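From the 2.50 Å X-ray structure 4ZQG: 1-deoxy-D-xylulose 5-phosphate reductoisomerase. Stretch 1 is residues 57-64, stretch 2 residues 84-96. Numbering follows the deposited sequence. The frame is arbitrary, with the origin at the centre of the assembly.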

# COMPACT_ATOMS: atom_id res chain seq x y z
N VAL A 57 -37.38 -8.51 -1.95
CA VAL A 57 -38.40 -8.91 -1.02
C VAL A 57 -39.05 -7.70 -0.37
O VAL A 57 -40.22 -7.70 -0.16
CB VAL A 57 -37.85 -9.92 0.02
CG1 VAL A 57 -38.92 -10.33 1.00
CG2 VAL A 57 -37.29 -11.14 -0.69
N LYS A 58 -38.29 -6.66 -0.06
CA LYS A 58 -38.85 -5.49 0.63
C LYS A 58 -38.23 -4.24 0.09
O LYS A 58 -37.08 -4.24 -0.31
CB LYS A 58 -38.53 -5.52 2.14
CG LYS A 58 -38.69 -6.87 2.83
CD LYS A 58 -38.74 -6.72 4.36
CE LYS A 58 -39.05 -8.06 5.02
NZ LYS A 58 -38.77 -8.05 6.47
N ILE A 59 -38.98 -3.16 0.11
CA ILE A 59 -38.41 -1.84 -0.14
C ILE A 59 -39.07 -0.88 0.84
O ILE A 59 -40.10 -1.20 1.42
CB ILE A 59 -38.62 -1.35 -1.58
CG1 ILE A 59 -40.12 -1.13 -1.83
CG2 ILE A 59 -38.00 -2.33 -2.55
CD1 ILE A 59 -40.49 -0.92 -3.29
N CYS A 60 -38.45 0.28 1.03
CA CYS A 60 -38.88 1.24 2.01
C CYS A 60 -38.73 2.58 1.39
O CYS A 60 -37.72 2.82 0.73
CB CYS A 60 -37.99 1.17 3.26
SG CYS A 60 -38.37 2.36 4.56
N THR A 61 -39.69 3.47 1.63
CA THR A 61 -39.59 4.86 1.15
C THR A 61 -40.01 5.82 2.24
O THR A 61 -40.28 5.39 3.38
CB THR A 61 -40.43 5.08 -0.13
OG1 THR A 61 -40.27 6.42 -0.60
CG2 THR A 61 -41.89 4.81 0.12
N SER A 62 -40.08 7.11 1.91
CA SER A 62 -40.59 8.11 2.85
C SER A 62 -42.07 7.91 3.12
O SER A 62 -42.77 7.34 2.30
CB SER A 62 -40.35 9.53 2.32
OG SER A 62 -41.29 9.95 1.36
N PRO A 63 -42.56 8.41 4.27
CA PRO A 63 -43.99 8.24 4.59
C PRO A 63 -44.89 8.96 3.59
O PRO A 63 -45.93 8.45 3.25
CB PRO A 63 -44.13 8.83 5.99
CG PRO A 63 -42.74 8.85 6.56
CD PRO A 63 -41.84 9.08 5.38
N ASP A 64 -44.46 10.13 3.15
CA ASP A 64 -45.15 10.89 2.14
C ASP A 64 -45.36 10.11 0.82
O ASP A 64 -46.30 10.40 0.10
CB ASP A 64 -44.45 12.24 1.89
CG ASP A 64 -44.92 13.34 2.86
OD1 ASP A 64 -44.25 13.54 3.89
OD2 ASP A 64 -45.96 13.99 2.63
N SER A 84 -42.24 1.96 5.18
CA SER A 84 -41.95 3.39 5.18
C SER A 84 -41.25 3.88 6.42
O SER A 84 -41.26 3.21 7.42
CB SER A 84 -43.24 4.19 5.00
OG SER A 84 -44.04 4.10 6.14
N GLY A 85 -40.68 5.07 6.34
CA GLY A 85 -39.97 5.70 7.47
C GLY A 85 -38.89 4.91 8.19
O GLY A 85 -38.44 3.86 7.76
N ASP A 86 -38.48 5.46 9.31
CA ASP A 86 -37.41 4.89 10.09
C ASP A 86 -37.76 3.49 10.55
O ASP A 86 -36.91 2.61 10.71
CB ASP A 86 -37.11 5.80 11.29
CG ASP A 86 -36.61 7.20 10.85
OD1 ASP A 86 -37.36 8.16 11.09
OD2 ASP A 86 -35.49 7.34 10.27
N GLU A 87 -39.03 3.27 10.74
CA GLU A 87 -39.51 2.00 11.19
C GLU A 87 -39.17 0.94 10.14
O GLU A 87 -38.73 -0.16 10.48
CB GLU A 87 -41.01 2.10 11.45
CG GLU A 87 -41.40 3.29 12.37
CD GLU A 87 -41.96 4.54 11.65
OE1 GLU A 87 -43.19 4.79 11.78
OE2 GLU A 87 -41.19 5.30 10.98
N GLY A 88 -39.34 1.30 8.87
CA GLY A 88 -39.03 0.42 7.75
C GLY A 88 -37.55 0.13 7.61
O GLY A 88 -37.15 -0.98 7.29
N LEU A 89 -36.73 1.14 7.83
CA LEU A 89 -35.31 0.99 7.73
C LEU A 89 -34.78 0.05 8.83
O LEU A 89 -33.97 -0.84 8.57
CB LEU A 89 -34.63 2.35 7.82
CG LEU A 89 -35.09 3.41 6.82
CD1 LEU A 89 -34.37 4.73 7.02
CD2 LEU A 89 -34.91 2.90 5.41
N ILE A 90 -35.28 0.22 10.04
CA ILE A 90 -34.87 -0.60 11.16
C ILE A 90 -35.20 -2.06 10.87
O ILE A 90 -34.38 -2.94 11.08
CB ILE A 90 -35.51 -0.09 12.49
CG1 ILE A 90 -34.84 1.23 12.90
CG2 ILE A 90 -35.36 -1.09 13.64
CD1 ILE A 90 -35.75 2.19 13.65
N GLU A 91 -36.37 -2.30 10.33
CA GLU A 91 -36.80 -3.63 9.97
C GLU A 91 -35.90 -4.29 8.94
O GLU A 91 -35.54 -5.43 9.09
CB GLU A 91 -38.21 -3.56 9.41
CG GLU A 91 -38.91 -4.90 9.29
CD GLU A 91 -40.32 -4.79 8.70
OE1 GLU A 91 -41.18 -3.89 9.08
OE2 GLU A 91 -40.56 -5.66 7.84
N ILE A 92 -35.58 -3.57 7.88
CA ILE A 92 -34.73 -4.10 6.83
C ILE A 92 -33.35 -4.34 7.37
O ILE A 92 -32.75 -5.37 7.09
CB ILE A 92 -34.65 -3.12 5.66
CG1 ILE A 92 -35.86 -3.28 4.77
CG2 ILE A 92 -33.39 -3.35 4.84
CD1 ILE A 92 -36.17 -2.03 4.00
N ALA A 93 -32.85 -3.38 8.15
CA ALA A 93 -31.53 -3.49 8.74
C ALA A 93 -31.36 -4.65 9.71
O ALA A 93 -30.24 -5.12 9.86
CB ALA A 93 -31.13 -2.20 9.42
N SER A 94 -32.44 -5.10 10.36
CA SER A 94 -32.35 -6.22 11.32
C SER A 94 -33.00 -7.50 10.84
O SER A 94 -33.11 -8.47 11.59
CB SER A 94 -32.94 -5.83 12.67
OG SER A 94 -34.25 -5.35 12.54
N ASP A 95 -33.37 -7.52 9.58
CA ASP A 95 -34.12 -8.60 9.02
C ASP A 95 -33.31 -9.88 9.11
O ASP A 95 -32.14 -9.94 8.71
CB ASP A 95 -34.49 -8.20 7.57
CG ASP A 95 -35.43 -9.17 6.90
OD1 ASP A 95 -35.16 -10.39 6.99
OD2 ASP A 95 -36.40 -8.70 6.25
N GLU A 96 -33.96 -10.93 9.63
CA GLU A 96 -33.30 -12.22 9.84
C GLU A 96 -32.75 -12.76 8.53
O GLU A 96 -31.78 -13.46 8.52
CB GLU A 96 -34.27 -13.20 10.52
CG GLU A 96 -33.78 -14.63 10.73

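Stretch 2 enters the contact as a strand, continues as a helix and ends in the loop after it, and the strand and helix meet strand 58-61 by different rules. At Ser84 the pairing is that of a sheet: Ser84 and Thr61 form a parallel bridge, their CA atoms 4.9 Å apart. The Ser84 CA lies 3.2 Å from Thr61 O in a CA-H...O contact, and the Ser84 CB packs 4.1 Å from the CA of Pro63.

Gly85 completes this junction. Its N donates a hydrogen bond to Thr61 O at 3.0 Å, with an N-H...O angle of 143°, so one carbonyl receives both the CA-H of Ser84 and the amide of Gly85. The phi of 52° at Gly85 by itself favours glycine, and a CB there would fall 2.6 Å from Glu87 OE2. The chain then turns into the helix: Gly88 N bonds to Ser84 O at 3.1 Å.

The helix runs back along the strand at 150° to it, with the axes approaching to 7.8 Å. Asp86 and Glu87 make no contact with stretch 1. Gly88 is the next lesson, since its missing side chain leaves room for a sulfur. Cys60, whose CA-to-CB bond points toward the helix, places SG 3.8 Å from the Gly88 CA; an ideal CB on Gly88 would point toward the strand and stand 2.6 Å from that SG, a clash. The same SG lies 3.5 Å from Gly85 O.

The CA-to-CB bond of Leu89 points sideways, but the end of the side chain comes nearer, and CD2 lies 3.6 Å from Cys60 SG.

With Glu91 the contact turns from apolar packing to charge. The side chain of Lys58, m at chi1 and extended thereafter, runs out to meet it, and Lys58 NZ forms a salt bridge with Glu91 OE2 at 3.3 Å. The CA-to-CB bond of Ile92, one turn beyond Gly88, points toward the strand, and its CD1 packs 3.8 Å from Cys60 CB. Ser94 is the first residue to leave helical phi/psi, and its OG bonds back to Ile90 O at 2.8 Å. Asp95, just beyond, still has its CA-to-CB bond toward the strand, and its OD2 forms a second salt bridge with Lys58 NZ at 2.5 Å, a very short distance. One lysine thus ties the last helical turn and the loop after it to the strand's beginning.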